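Local coordinates for protein 2-pyrone-4,6-dicarboxylic acid hydrolase, putative (PDB 2FFI) that probably hydrolyses the lactone ring of 2-pyrone-4,6-dicarboxylate, as a TIM-barrel member of the amidohydrolase family, at residues Ile165-Arg170 against Ile201-Gly206; Arg144-Ile149 against Leu177-Phe182; Leu231-Asp236 against Ser250-Phe255; Pro171-Gly176 against Glu209-Phe214. All coordinates share one frame; numbering follows the deposited sequence.

Contact 1: Ile165-Arg170 against Ile201-Gly206. With PO4 (phosphate ion), chain C.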
loop_
_atom_site.group_PDB
_atom_site.type_symbol
_atom_site.label_atom_id
_atom_site.label_comp_id
_atom_site.label_asym_id
_atom_site.label_seq_id
_atom_site.Cartn_x
_atom_site.Cartn_y
_atom_site.Cartn_z
ATOM N N ILE A 165 2.409 -6.256 -2.198
ATOM C CA ILE A 165 1.177 -6.441 -2.966
ATOM C C ILE A 165 -0.012 -5.756 -2.290
ATOM O O ILE A 165 -0.282 -6.002 -1.118
ATOM C CB ILE A 165 0.877 -7.948 -3.143
ATOM C CG1 ILE A 165 2.018 -8.607 -3.899
ATOM C CG2 ILE A 165 -0.375 -8.165 -3.972
ATOM C CD1 ILE A 165 1.887 -10.084 -3.972
ATOM N N ASP A 166 -0.722 -4.907 -3.039
ATOM C CA ASP A 166 -1.866 -4.153 -2.514
ATOM C C ASP A 166 -3.201 -4.881 -2.459
ATOM O O ASP A 166 -3.545 -5.647 -3.355
ATOM C CB ASP A 166 -2.082 -2.876 -3.325
ATOM C CG ASP A 166 -0.968 -1.865 -3.147
ATOM O OD1 ASP A 166 -1.061 -0.792 -3.787
ATOM O OD2 ASP A 166 -0.007 -2.127 -2.383
ATOM N N HIS A 167 -3.954 -4.607 -1.397
ATOM C CA HIS A 167 -5.278 -5.169 -1.174
ATOM C C HIS A 167 -5.433 -6.643 -1.473
ATOM O O HIS A 167 -6.103 -7.011 -2.427
ATOM C CB HIS A 167 -6.314 -4.411 -1.996
ATOM C CG HIS A 167 -6.145 -2.928 -1.962
ATOM N ND1 HIS A 167 -5.788 -2.249 -0.822
ATOM C CD2 HIS A 167 -6.299 -1.990 -2.927
ATOM C CE1 HIS A 167 -5.726 -0.955 -1.082
ATOM N NE2 HIS A 167 -6.033 -0.773 -2.353
ATOM N N PHE A 168 -4.822 -7.491 -0.664
ATOM C CA PHE A 168 -4.961 -8.934 -0.853
ATOM C C PHE A 168 -4.564 -9.389 -2.250
ATOM O O PHE A 168 -4.715 -10.562 -2.606
ATOM C CB PHE A 168 -6.409 -9.339 -0.607
ATOM C CG PHE A 168 -6.875 -9.116 0.803
ATOM C CD1 PHE A 168 -6.710 -10.106 1.764
ATOM C CD2 PHE A 168 -7.534 -7.941 1.158
ATOM C CE1 PHE A 168 -7.198 -9.934 3.045
ATOM C CE2 PHE A 168 -8.026 -7.763 2.446
ATOM C CZ PHE A 168 -7.861 -8.765 3.391
ATOM N N GLY A 169 -4.043 -8.472 -3.045
ATOM C CA GLY A 169 -3.672 -8.845 -4.389
ATOM C C GLY A 169 -4.815 -8.506 -5.322
ATOM O O GLY A 169 -4.794 -8.867 -6.499
ATOM N N ARG A 170 -5.811 -7.804 -4.788
ATOM C CA ARG A 170 -6.972 -7.389 -5.562
ATOM C C ARG A 170 -7.604 -8.586 -6.267
ATOM O O ARG A 170 -7.760 -8.596 -7.483
ATOM C CB ARG A 170 -6.555 -6.346 -6.591
ATOM C CG ARG A 170 -7.585 -5.272 -6.879
ATOM C CD ARG A 170 -7.616 -4.211 -5.790
ATOM N NE ARG A 170 -8.199 -2.954 -6.253
ATOM C CZ ARG A 170 -9.441 -2.823 -6.709
ATOM N NH1 ARG A 170 -9.894 -1.630 -7.109
ATOM N NH2 ARG A 170 -10.228 -3.888 -6.765
ATOM N N ILE A 201 -10.902 -4.046 1.803
ATOM C CA ILE A 201 -11.613 -5.237 1.369
ATOM C C ILE A 201 -12.802 -4.785 0.520
ATOM O O ILE A 201 -13.278 -5.532 -0.326
ATOM C CB ILE A 201 -12.124 -6.115 2.547
ATOM C CG1 ILE A 201 -13.408 -5.520 3.111
ATOM C CG2 ILE A 201 -11.054 -6.240 3.607
ATOM C CD1 ILE A 201 -14.290 -6.561 3.775
ATOM N N TYR A 202 -13.267 -3.557 0.731
ATOM C CA TYR A 202 -14.406 -3.054 -0.030
ATOM C C TYR A 202 -14.108 -2.893 -1.518
ATOM O O TYR A 202 -14.911 -2.323 -2.262
ATOM C CB TYR A 202 -14.880 -1.720 0.524
ATOM C CG TYR A 202 -13.782 -0.712 0.665
ATOM C CD1 TYR A 202 -13.115 -0.553 1.879
ATOM C CD2 TYR A 202 -13.415 0.098 -0.408
ATOM C CE1 TYR A 202 -12.111 0.391 2.025
ATOM C CE2 TYR A 202 -12.408 1.047 -0.277
ATOM C CZ TYR A 202 -11.760 1.193 0.947
ATOM O OH TYR A 202 -10.772 2.141 1.105
ATOM N N ARG A 203 -12.959 -3.403 -1.954
ATOM C CA ARG A 203 -12.558 -3.322 -3.356
ATOM C C ARG A 203 -12.631 -4.677 -4.057
ATOM O O ARG A 203 -12.427 -4.774 -5.264
ATOM C CB ARG A 203 -11.132 -2.776 -3.452
ATOM C CG ARG A 203 -11.028 -1.309 -3.118
ATOM C CD ARG A 203 -9.611 -0.800 -3.281
ATOM N NE ARG A 203 -9.465 0.577 -2.817
ATOM C CZ ARG A 203 -9.913 1.646 -3.471
ATOM N NH1 ARG A 203 -9.722 2.858 -2.964
ATOM N NH2 ARG A 203 -10.547 1.508 -4.629
ATOM N N LEU A 204 -12.937 -5.721 -3.296
ATOM C CA LEU A 204 -13.010 -7.064 -3.846
ATOM C C LEU A 204 -14.162 -7.377 -4.797
ATOM O O LEU A 204 -14.542 -8.538 -4.935
ATOM C CB LEU A 204 -12.980 -8.082 -2.701
ATOM C CG LEU A 204 -11.597 -8.351 -2.074
ATOM C CD1 LEU A 204 -10.537 -7.415 -2.682
ATOM C CD2 LEU A 204 -11.659 -8.187 -0.553
ATOM N N GLN A 205 -14.702 -6.352 -5.459
ATOM C CA GLN A 205 -15.791 -6.530 -6.428
ATOM C C GLN A 205 -16.992 -7.289 -5.904
ATOM O O GLN A 205 -17.735 -7.893 -6.675
ATOM C CB GLN A 205 -15.299 -7.267 -7.676
ATOM C CG GLN A 205 -15.047 -6.381 -8.866
ATOM C CD GLN A 205 -14.008 -5.334 -8.566
ATOM O OE1 GLN A 205 -14.327 -4.205 -8.164
ATOM N NE2 GLN A 205 -12.743 -5.705 -8.748
ATOM N N GLY A 206 -17.195 -7.268 -4.600
ATOM C CA GLY A 206 -18.327 -7.991 -4.065
ATOM C C GLY A 206 -19.157 -7.185 -3.097
ATOM O O GLY A 206 -18.999 -5.961 -2.969
HETATM P P PO4 C . -5.610 3.061 -3.907
HETATM O O1 PO4 C . -4.246 3.622 -4.071
HETATM O O2 PO4 C . -6.180 2.728 -5.237
HETATM O O3 PO4 C . -5.542 1.829 -3.086
HETATM O O4 PO4 C . -6.474 4.065 -3.240
#
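Arg-203 meets His-167 and Arg-170 with different parts of its side chain. Its CD lies 3.5 Å from His-167 CD2, and its guanidinium is turned only 17° from the imidazole plane. Its CB sits over the middle of the Arg-170 guanidinium, 3.6 Å above that plane. The two cations come near each other, with Arg-170 NH1 and Arg-203 NH2 4.1 Å apart. The repulsion is probably eased by Asp-236, which forms a salt bridge with Arg-203 NE. The Arg-203 chain is extended from CG to NE (chi3 -174°), which sets NE beside His-167 NE2. A phosphate ion, probably from the crystallisation liquor, has O2 over one face of the Arg-203 guanidinium. His-167 NE2 donates to phosphate O3 at 2.7 Å, with an N-H...O angle of 153°, and O3 lies near the ring plane. Arg-110 also bonds the phosphate. Ser-199 OG bonds ND1, so both ring nitrogens are engaged and the imidazole is held from turning. Deeper down the contact becomes apolar. Phe-168 CE2 touches Ile-201 CG2 at 3.6 Å, the two side chains lying side by side and pointing the same way. Helix 208-225 packs against both. The segments are the loops that follow strands 163-165 and 194-199. In TIM barrels the active site lies at the C-terminal ends of the strands, and these loops leave such ends; the bound phosphate is consistent with an anion-binding pocket there.

Contact 2: Arg144-Ile149 against Leu177-Phe182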
loop_
_atom_site.group_PDB
_atom_site.type_symbol
_atom_site.label_atom_id
_atom_site.label_comp_id
_atom_site.label_asym_id
_atom_site.label_seq_id
_atom_site.Cartn_x
_atom_site.Cartn_y
_atom_site.Cartn_z
ATOM N N ARG A 144 -2.750 -4.476 -8.862
ATOM C CA ARG A 144 -3.386 -4.945 -10.088
ATOM C C ARG A 144 -4.161 -6.237 -9.837
ATOM O O ARG A 144 -3.998 -6.847 -8.784
ATOM C CB ARG A 144 -2.333 -5.159 -11.176
ATOM C CG ARG A 144 -2.879 -4.980 -12.586
ATOM C CD ARG A 144 -1.785 -5.109 -13.628
ATOM N NE ARG A 144 -2.125 -4.416 -14.876
ATOM C CZ ARG A 144 -3.099 -4.784 -15.700
ATOM N NH1 ARG A 144 -3.847 -5.847 -15.423
ATOM N NH2 ARG A 144 -3.318 -4.084 -16.801
ATOM N N GLN A 145 -4.997 -6.661 -10.788
ATOM C CA GLN A 145 -5.785 -7.885 -10.587
ATOM C C GLN A 145 -4.881 -9.012 -10.138
ATOM O O GLN A 145 -3.779 -9.144 -10.657
ATOM C CB GLN A 145 -6.480 -8.358 -11.868
ATOM C CG GLN A 145 -7.252 -7.328 -12.645
ATOM C CD GLN A 145 -6.390 -6.647 -13.658
ATOM O OE1 GLN A 145 -5.736 -5.650 -13.368
ATOM N NE2 GLN A 145 -6.359 -7.198 -14.857
ATOM N N VAL A 146 -5.354 -9.850 -9.220
ATOM C CA VAL A 146 -4.526 -10.952 -8.743
ATOM C C VAL A 146 -4.004 -11.780 -9.900
ATOM O O VAL A 146 -2.934 -12.378 -9.800
ATOM C CB VAL A 146 -5.288 -11.911 -7.817
ATOM C CG1 VAL A 146 -6.290 -12.730 -8.609
ATOM C CG2 VAL A 146 -4.302 -12.829 -7.128
ATOM N N ALA A 147 -4.764 -11.806 -10.994
ATOM C CA ALA A 147 -4.399 -12.583 -12.173
ATOM C C ALA A 147 -3.031 -12.211 -12.719
ATOM O O ALA A 147 -2.303 -13.080 -13.199
ATOM C CB ALA A 147 -5.453 -12.422 -13.250
ATOM N N ASP A 148 -2.671 -10.933 -12.618
ATOM C CA ASP A 148 -1.385 -10.455 -13.124
ATOM C C ASP A 148 -0.276 -10.322 -12.074
ATOM O O ASP A 148 0.903 -10.156 -12.417
ATOM C CB ASP A 148 -1.584 -9.119 -13.836
ATOM C CG ASP A 148 -2.262 -9.283 -15.173
ATOM O OD1 ASP A 148 -3.196 -8.498 -15.477
ATOM O OD2 ASP A 148 -1.854 -10.205 -15.924
ATOM N N ILE A 149 -0.641 -10.418 -10.799
ATOM C CA ILE A 149 0.333 -10.300 -9.724
ATOM C C ILE A 149 1.508 -11.271 -9.834
ATOM O O ILE A 149 2.654 -10.840 -9.910
ATOM C CB ILE A 149 -0.359 -10.463 -8.355
ATOM C CG1 ILE A 149 -1.345 -9.320 -8.159
ATOM C CG2 ILE A 149 0.656 -10.474 -7.223
ATOM C CD1 ILE A 149 -0.723 -7.966 -8.294
ATOM N N LEU A 177 -10.540 -19.044 -3.343
ATOM C CA LEU A 177 -9.102 -18.961 -3.160
ATOM C C LEU A 177 -8.349 -19.607 -4.312
ATOM O O LEU A 177 -7.164 -19.364 -4.489
ATOM C CB LEU A 177 -8.698 -19.635 -1.843
ATOM C CG LEU A 177 -9.374 -19.122 -0.569
ATOM C CD1 LEU A 177 -8.865 -19.899 0.629
ATOM C CD2 LEU A 177 -9.097 -17.645 -0.396
ATOM N N GLY A 178 -9.039 -20.429 -5.093
ATOM C CA GLY A 178 -8.409 -21.090 -6.218
ATOM C C GLY A 178 -8.466 -20.237 -7.464
ATOM O O GLY A 178 -8.199 -20.725 -8.560
ATOM N N GLN A 179 -8.827 -18.967 -7.296
ATOM C CA GLN A 179 -8.899 -18.028 -8.409
ATOM C C GLN A 179 -7.681 -18.180 -9.293
ATOM O O GLN A 179 -6.642 -18.677 -8.855
ATOM C CB GLN A 179 -8.922 -16.594 -7.902
ATOM C CG GLN A 179 -10.247 -16.100 -7.426
ATOM C CD GLN A 179 -10.136 -14.731 -6.821
ATOM O OE1 GLN A 179 -9.628 -13.803 -7.443
ATOM N NE2 GLN A 179 -10.605 -14.595 -5.595
ATOM N N PRO A 180 -7.782 -17.722 -10.547
ATOM C CA PRO A 180 -6.675 -17.813 -11.495
ATOM C C PRO A 180 -5.389 -17.135 -11.028
ATOM O O PRO A 180 -4.293 -17.570 -11.379
ATOM C CB PRO A 180 -7.255 -17.173 -12.750
ATOM C CG PRO A 180 -8.201 -16.162 -12.195
ATOM C CD PRO A 180 -8.902 -16.967 -11.133
ATOM N N GLY A 181 -5.499 -16.073 -10.241
ATOM C CA GLY A 181 -4.285 -15.413 -9.787
ATOM C C GLY A 181 -3.936 -15.641 -8.321
ATOM O O GLY A 181 -2.766 -15.714 -7.933
ATOM N N PHE A 182 -4.965 -15.753 -7.493
ATOM C CA PHE A 182 -4.759 -15.947 -6.074
ATOM C C PHE A 182 -4.160 -17.297 -5.743
ATOM O O PHE A 182 -3.461 -17.447 -4.745
ATOM C CB PHE A 182 -6.068 -15.794 -5.329
ATOM C CG PHE A 182 -5.885 -15.440 -3.899
ATOM C CD1 PHE A 182 -5.535 -14.150 -3.540
ATOM C CD2 PHE A 182 -6.060 -16.390 -2.907
ATOM C CE1 PHE A 182 -5.369 -13.807 -2.214
ATOM C CE2 PHE A 182 -5.896 -16.057 -1.574
ATOM C CZ PHE A 182 -5.551 -14.760 -1.227
#
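A chi1 of 72° at Val-146 puts CG2 anti to the backbone N and CG1 between that N and the carbonyl carbon; both methyls meet the loop 177-182. CG2 reaches Phe-182, 3.9 Å from its CB, and approaches the ring near its plane, at CD1. Phe-182 has its CG anti to the backbone N, and its ring packs on Ala-218 and Leu-222 of helix 208-225. CG1 of Val-146 faces Gln-179 OE1 at 3.7 Å. The Gln-179 chain is extended beyond CG, and its amide is used inside its own loop. OE1 accepts from Asp-172 N, and NE2 bonds Gly-176 O. The backbones come close beside these side chains, with Ala-147 CA 3.7 Å from Gly-181 CA. A side chain on Gly-181 would run into Val-146 O and Ala-147 N. Instead, Gly-181 CA makes a bent CA-H...O contact with Val-146 O, with CA and O 3.3 Å apart. On segment 144-149, Arg-144 NH1 and Asp-148 OD1 form a salt bridge at 2.7 Å across the turn before helix 149-156. The contact joins the loops after two adjacent barrel strands, 139-142 and 163-165. No conventional hydrogen bond crosses between the segments. The fit therefore rests on shape: a valine against a phenylalanine edge, and a glycine that allows the close approach.

Contact 3: Leu231-Asp236 against Ser250-Phe255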
loop_
_atom_site.group_PDB
_atom_site.type_symbol
_atom_site.label_atom_id
_atom_site.label_comp_id
_atom_site.label_asym_id
_atom_site.label_seq_id
_atom_site.Cartn_x
_atom_site.Cartn_y
_atom_site.Cartn_z
ATOM N N LEU A 231 2.441 -9.662 6.505
ATOM C CA LEU A 231 1.122 -9.099 6.273
ATOM C C LEU A 231 0.916 -7.852 7.133
ATOM O O LEU A 231 1.197 -7.864 8.330
ATOM C CB LEU A 231 0.050 -10.135 6.587
ATOM C CG LEU A 231 -0.132 -11.243 5.540
ATOM C CD1 LEU A 231 1.105 -12.080 5.487
ATOM C CD2 LEU A 231 -1.330 -12.131 5.885
HETATM N N MSE A 232 0.436 -6.773 6.523
HETATM C CA MSE A 232 0.198 -5.538 7.264
HETATM C C MSE A 232 -1.135 -4.919 6.875
HETATM O O MSE A 232 -1.566 -5.021 5.725
HETATM C CB MSE A 232 1.310 -4.528 7.005
HETATM C CG MSE A 232 1.267 -3.910 5.636
HETATM SE SE MSE A 232 3.026 -3.354 5.084
HETATM C CE MSE A 232 3.345 -4.769 3.835
ATOM N N TRP A 233 -1.780 -4.267 7.834
ATOM C CA TRP A 233 -3.073 -3.639 7.584
ATOM C C TRP A 233 -3.003 -2.211 7.074
ATOM O O TRP A 233 -2.188 -1.414 7.534
ATOM C CB TRP A 233 -3.920 -3.639 8.859
ATOM C CG TRP A 233 -5.237 -2.923 8.709
ATOM C CD1 TRP A 233 -6.424 -3.459 8.294
ATOM C CD2 TRP A 233 -5.499 -1.531 8.998
ATOM N NE1 TRP A 233 -7.407 -2.486 8.312
ATOM C CE2 TRP A 233 -6.868 -1.303 8.743
ATOM C CE3 TRP A 233 -4.707 -0.460 9.447
ATOM C CZ2 TRP A 233 -7.467 -0.055 8.928
ATOM C CZ3 TRP A 233 -5.306 0.795 9.627
ATOM C CH2 TRP A 233 -6.675 0.981 9.371
ATOM N N GLY A 234 -3.886 -1.891 6.137
ATOM C CA GLY A 234 -3.950 -0.540 5.605
ATOM C C GLY A 234 -5.362 0.019 5.704
ATOM O O GLY A 234 -6.320 -0.735 5.682
ATOM N N SER A 235 -5.513 1.328 5.835
ATOM C CA SER A 235 -6.851 1.880 5.916
ATOM C C SER A 235 -7.316 2.229 4.502
ATOM O O SER A 235 -8.500 2.105 4.166
ATOM C CB SER A 235 -6.862 3.135 6.787
ATOM O OG SER A 235 -6.007 4.140 6.262
ATOM N N ASP A 236 -6.375 2.678 3.678
ATOM C CA ASP A 236 -6.663 3.053 2.299
ATOM C C ASP A 236 -7.442 4.354 2.220
ATOM O O ASP A 236 -8.048 4.669 1.196
ATOM C CB ASP A 236 -7.452 1.955 1.589
ATOM C CG ASP A 236 -7.444 2.131 0.098
ATOM O OD1 ASP A 236 -8.346 1.599 -0.578
ATOM O OD2 ASP A 236 -6.513 2.798 -0.396
ATOM N N SER A 250 -15.214 2.697 9.617
ATOM C CA SER A 250 -15.827 1.520 9.005
ATOM C C SER A 250 -14.737 0.584 8.504
ATOM O O SER A 250 -14.962 -0.615 8.364
ATOM C CB SER A 250 -16.748 1.906 7.847
ATOM O OG SER A 250 -16.061 2.122 6.629
ATOM N N ALA A 251 -13.545 1.122 8.249
ATOM C CA ALA A 251 -12.442 0.296 7.793
ATOM C C ALA A 251 -11.864 -0.490 8.978
ATOM O O ALA A 251 -11.574 -1.682 8.852
ATOM C CB ALA A 251 -11.378 1.170 7.156
ATOM N N VAL A 252 -11.699 0.171 10.126
ATOM C CA VAL A 252 -11.164 -0.487 11.334
ATOM C C VAL A 252 -12.142 -1.582 11.801
ATOM O O VAL A 252 -11.753 -2.692 12.162
ATOM C CB VAL A 252 -10.957 0.550 12.479
ATOM C CG1 VAL A 252 -10.358 -0.122 13.697
ATOM C CG2 VAL A 252 -10.070 1.682 11.997
ATOM N N GLU A 253 -13.425 -1.237 11.782
ATOM C CA GLU A 253 -14.504 -2.143 12.153
ATOM C C GLU A 253 -14.453 -3.425 11.324
ATOM O O GLU A 253 -14.807 -4.496 11.815
ATOM C CB GLU A 253 -15.840 -1.445 11.942
ATOM C CG GLU A 253 -16.133 -0.344 12.967
ATOM C CD GLU A 253 -17.475 0.339 12.738
ATOM O OE1 GLU A 253 -18.360 -0.279 12.094
ATOM O OE2 GLU A 253 -17.644 1.491 13.212
ATOM N N GLN A 254 -14.027 -3.312 10.066
ATOM C CA GLN A 254 -13.899 -4.481 9.202
ATOM C C GLN A 254 -12.653 -5.243 9.620
ATOM O O GLN A 254 -12.552 -6.454 9.424
ATOM C CB GLN A 254 -13.723 -4.088 7.741
ATOM C CG GLN A 254 -14.939 -3.598 7.010
ATOM C CD GLN A 254 -14.584 -3.183 5.592
ATOM O OE1 GLN A 254 -13.728 -2.320 5.393
ATOM N NE2 GLN A 254 -15.231 -3.801 4.600
ATOM N N PHE A 255 -11.677 -4.529 10.158
ATOM C CA PHE A 255 -10.461 -5.196 10.595
ATOM C C PHE A 255 -10.826 -6.020 11.815
ATOM O O PHE A 255 -10.554 -7.219 11.869
ATOM C CB PHE A 255 -9.381 -4.169 10.929
ATOM C CG PHE A 255 -8.261 -4.717 11.740
ATOM C CD1 PHE A 255 -8.212 -4.489 13.114
ATOM C CD2 PHE A 255 -7.270 -5.477 11.146
ATOM C CE1 PHE A 255 -7.196 -5.014 13.885
ATOM C CE2 PHE A 255 -6.249 -6.007 11.908
ATOM C CZ PHE A 255 -6.212 -5.775 13.282
#
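Trp-233 on strand 231-234 packs outward against Ala-251, Val-252 and Phe-255 of helix 248-258, in the strand-to-helix layering of a TIM barrel. The strand and helix segments run roughly antiparallel, with 148° between their directions, and their axes approach to 10.2 Å. From CB, the indole CG stands anti to the backbone N (chi1 176°), which sends it toward the helix. CG lies near Phe-255 CD2. The next atom, CD1, makes the closest touch, 3.6 Å from the same CD2. NE1 then passes Phe-255 CB at 3.7 Å. This is an edge-to-face pair: the edge of Phe-255 points at the face of the five-membered ring, with centroids 5.0 Å apart and planes at 62°. NE1 also comes within 4.3 Å of Ala-251 O, which lies near the indole plane, but the two are not hydrogen-bonded. On the six-membered ring, CZ2 faces Ala-251 CB at a looser distance. Phe-54 stacks on the indole, and Leu-269 of helix 262-276 also packs against it. An alanine here would probably open a gap between strand and helix and leave the Phe-255 edge without the aromatic face it meets. Farther along the segment, Ser-235 OG is held by Asp-16, while the carbonyl O of Ser-235 lies against Ala-251 CB. At the far tip of the indole, CH2 rests 4.3 Å from Val-252 CG2.

Contact 4: Pro171-Gly176 against Glu209-Phe214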
loop_
_atom_site.group_PDB
_atom_site.type_symbol
_atom_site.label_atom_id
_atom_site.label_comp_id
_atom_site.label_asym_id
_atom_site.label_seq_id
_atom_site.Cartn_x
_atom_site.Cartn_y
_atom_site.Cartn_z
ATOM N N PRO A 171 -7.947 -9.631 -5.512
ATOM C CA PRO A 171 -8.565 -10.812 -6.109
ATOM C C PRO A 171 -10.065 -10.551 -6.199
ATOM O O PRO A 171 -10.528 -9.450 -5.876
ATOM C CB PRO A 171 -8.219 -11.913 -5.107
ATOM C CG PRO A 171 -8.367 -11.191 -3.807
ATOM C CD PRO A 171 -7.680 -9.855 -4.081
ATOM N N ASP A 172 -10.812 -11.567 -6.616
ATOM C CA ASP A 172 -12.268 -11.485 -6.762
ATOM C C ASP A 172 -12.950 -12.169 -5.570
ATOM O O ASP A 172 -12.968 -13.396 -5.497
ATOM C CB ASP A 172 -12.689 -12.204 -8.049
ATOM C CG ASP A 172 -13.589 -11.360 -8.938
ATOM O OD1 ASP A 172 -14.669 -10.923 -8.472
ATOM O OD2 ASP A 172 -13.211 -11.145 -10.117
ATOM N N ALA A 173 -13.522 -11.389 -4.655
ATOM C CA ALA A 173 -14.195 -11.945 -3.474
ATOM C C ALA A 173 -15.210 -13.036 -3.814
ATOM O O ALA A 173 -15.412 -13.972 -3.035
ATOM C CB ALA A 173 -14.882 -10.840 -2.693
ATOM N N ARG A 174 -15.861 -12.911 -4.963
ATOM C CA ARG A 174 -16.837 -13.911 -5.369
ATOM C C ARG A 174 -16.216 -14.854 -6.396
ATOM O O ARG A 174 -16.690 -14.944 -7.527
ATOM C CB ARG A 174 -18.077 -13.224 -5.951
ATOM C CG ARG A 174 -17.805 -11.987 -6.813
ATOM C CD ARG A 174 -19.104 -11.559 -7.467
ATOM N NE ARG A 174 -19.109 -10.204 -8.003
ATOM C CZ ARG A 174 -18.277 -9.748 -8.932
ATOM N NH1 ARG A 174 -17.345 -10.537 -9.446
ATOM N NH2 ARG A 174 -18.391 -8.494 -9.358
ATOM N N ARG A 175 -15.156 -15.555 -5.997
ATOM C CA ARG A 175 -14.457 -16.469 -6.899
ATOM C C ARG A 175 -13.689 -17.571 -6.179
ATOM O O ARG A 175 -13.324 -18.582 -6.782
ATOM C CB ARG A 175 -13.495 -15.680 -7.786
ATOM C CG ARG A 175 -14.063 -15.283 -9.139
ATOM C CD ARG A 175 -14.211 -16.518 -10.020
ATOM N NE ARG A 175 -12.919 -17.158 -10.276
ATOM C CZ ARG A 175 -12.704 -18.470 -10.231
ATOM N NH1 ARG A 175 -13.698 -19.298 -9.936
ATOM N NH2 ARG A 175 -11.492 -18.956 -10.481
ATOM N N GLY A 176 -13.438 -17.372 -4.890
ATOM C CA GLY A 176 -12.720 -18.377 -4.125
ATOM C C GLY A 176 -11.222 -18.150 -4.049
ATOM O O GLY A 176 -10.696 -17.195 -4.616
ATOM N N GLU A 209 -20.557 -8.109 2.594
ATOM C CA GLU A 209 -20.635 -9.349 3.364
ATOM C C GLU A 209 -19.867 -10.482 2.690
ATOM O O GLU A 209 -19.450 -11.438 3.342
ATOM C CB GLU A 209 -22.104 -9.758 3.553
ATOM C CG GLU A 209 -22.304 -11.030 4.368
ATOM C CD GLU A 209 -23.768 -11.346 4.644
ATOM O OE1 GLU A 209 -24.027 -12.379 5.314
ATOM O OE2 GLU A 209 -24.650 -10.570 4.193
ATOM N N GLU A 210 -19.693 -10.379 1.378
ATOM C CA GLU A 210 -18.969 -11.399 0.633
ATOM C C GLU A 210 -17.474 -11.136 0.688
ATOM O O GLU A 210 -16.688 -12.062 0.876
ATOM C CB GLU A 210 -19.433 -11.425 -0.820
ATOM C CG GLU A 210 -20.572 -12.385 -1.079
ATOM C CD GLU A 210 -21.285 -12.085 -2.381
ATOM O OE1 GLU A 210 -22.072 -12.943 -2.832
ATOM O OE2 GLU A 210 -21.075 -10.985 -2.944
ATOM N N ASN A 211 -17.089 -9.871 0.522
ATOM C CA ASN A 211 -15.689 -9.477 0.557
ATOM C C ASN A 211 -15.156 -9.803 1.935
ATOM O O ASN A 211 -14.039 -10.300 2.091
ATOM C CB ASN A 211 -15.538 -7.972 0.317
ATOM C CG ASN A 211 -16.199 -7.506 -0.972
ATOM O OD1 ASN A 211 -16.033 -8.120 -2.023
ATOM N ND2 ASN A 211 -16.940 -6.407 -0.894
ATOM N N LEU A 212 -15.977 -9.516 2.938
ATOM C CA LEU A 212 -15.601 -9.746 4.317
ATOM C C LEU A 212 -15.415 -11.233 4.571
ATOM O O LEU A 212 -14.512 -11.629 5.299
ATOM C CB LEU A 212 -16.668 -9.142 5.240
ATOM C CG LEU A 212 -16.368 -8.879 6.720
ATOM C CD1 LEU A 212 -16.435 -10.191 7.481
ATOM C CD2 LEU A 212 -15.017 -8.211 6.885
ATOM N N ALA A 213 -16.253 -12.069 3.971
ATOM C CA ALA A 213 -16.110 -13.511 4.170
ATOM C C ALA A 213 -14.833 -13.992 3.485
ATOM O O ALA A 213 -14.124 -14.849 3.999
ATOM C CB ALA A 213 -17.317 -14.252 3.601
ATOM N N PHE A 214 -14.544 -13.426 2.317
ATOM C CA PHE A 214 -13.365 -13.802 1.556
ATOM C C PHE A 214 -12.103 -13.200 2.155
ATOM O O PHE A 214 -11.047 -13.796 2.105
ATOM C CB PHE A 214 -13.528 -13.383 0.092
ATOM C CG PHE A 214 -12.313 -13.634 -0.741
ATOM C CD1 PHE A 214 -11.279 -12.704 -0.785
ATOM C CD2 PHE A 214 -12.181 -14.817 -1.456
ATOM C CE1 PHE A 214 -10.128 -12.949 -1.536
ATOM C CE2 PHE A 214 -11.037 -15.076 -2.211
ATOM C CZ PHE A 214 -10.004 -14.141 -2.251
#
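Ala-173 brings the irregular loop 171-176 closest to helix 208-225, with its CA 5.0 Å from Asn-211 CA. Phe-214 carries most of the packing. Its CB points toward the loop, and CG stands anti to the backbone N (chi1 175°). Ala-173 CA sits over one face of the ring, 4.1 Å from its centroid and 26° off the normal, a CH-pi contact. Pro-171 CG approaches CE1 at 3.4 Å. Gly-176 O lies near the ring plane, 3.2 Å from CE2. An alanine in place of Phe-214 would probably leave Ala-173 CA without the ring face it meets and Pro-171 without its partner, opening a gap between loop and helix. Asn-211 ND2 bonds Gly-206 O, and within the loop Arg-174 NH1 forms a salt bridge with Asp-172 OD1 at 2.9 Å. No hydrogen bond joins the two segments. The contact thus rests mainly on one aromatic ring, met by C-H groups and, near its plane, by a carbonyl oxygen, which the C-H rim may favour weakly.

Overall arrangement
Contacts 1, 2 and 4 share the chain segment that leaves strand 163-165: its start lies in contact 1, its middle in contact 4, its end in contact 2. Contact 3 belongs to the next part of the barrel, strand 231-234 and helix 248-258. Contacts 2 and 3 are buried and mainly apolar. Contact 4, about 20 Å from the chain centre, lies farthest out; it is partly buried loop-to-helix packing on an aromatic ring. Contact 1, also only partly buried, is charged and holds the anion. Tyr-202 OH, probably hydrogen-bonded to Asp-236, ties it to contact 3. Probable hydrogen bonds also join it to contact 4 (Leu-204 O, Ala-173 N) and contact 2 (Arg-170 O, Val-146 N).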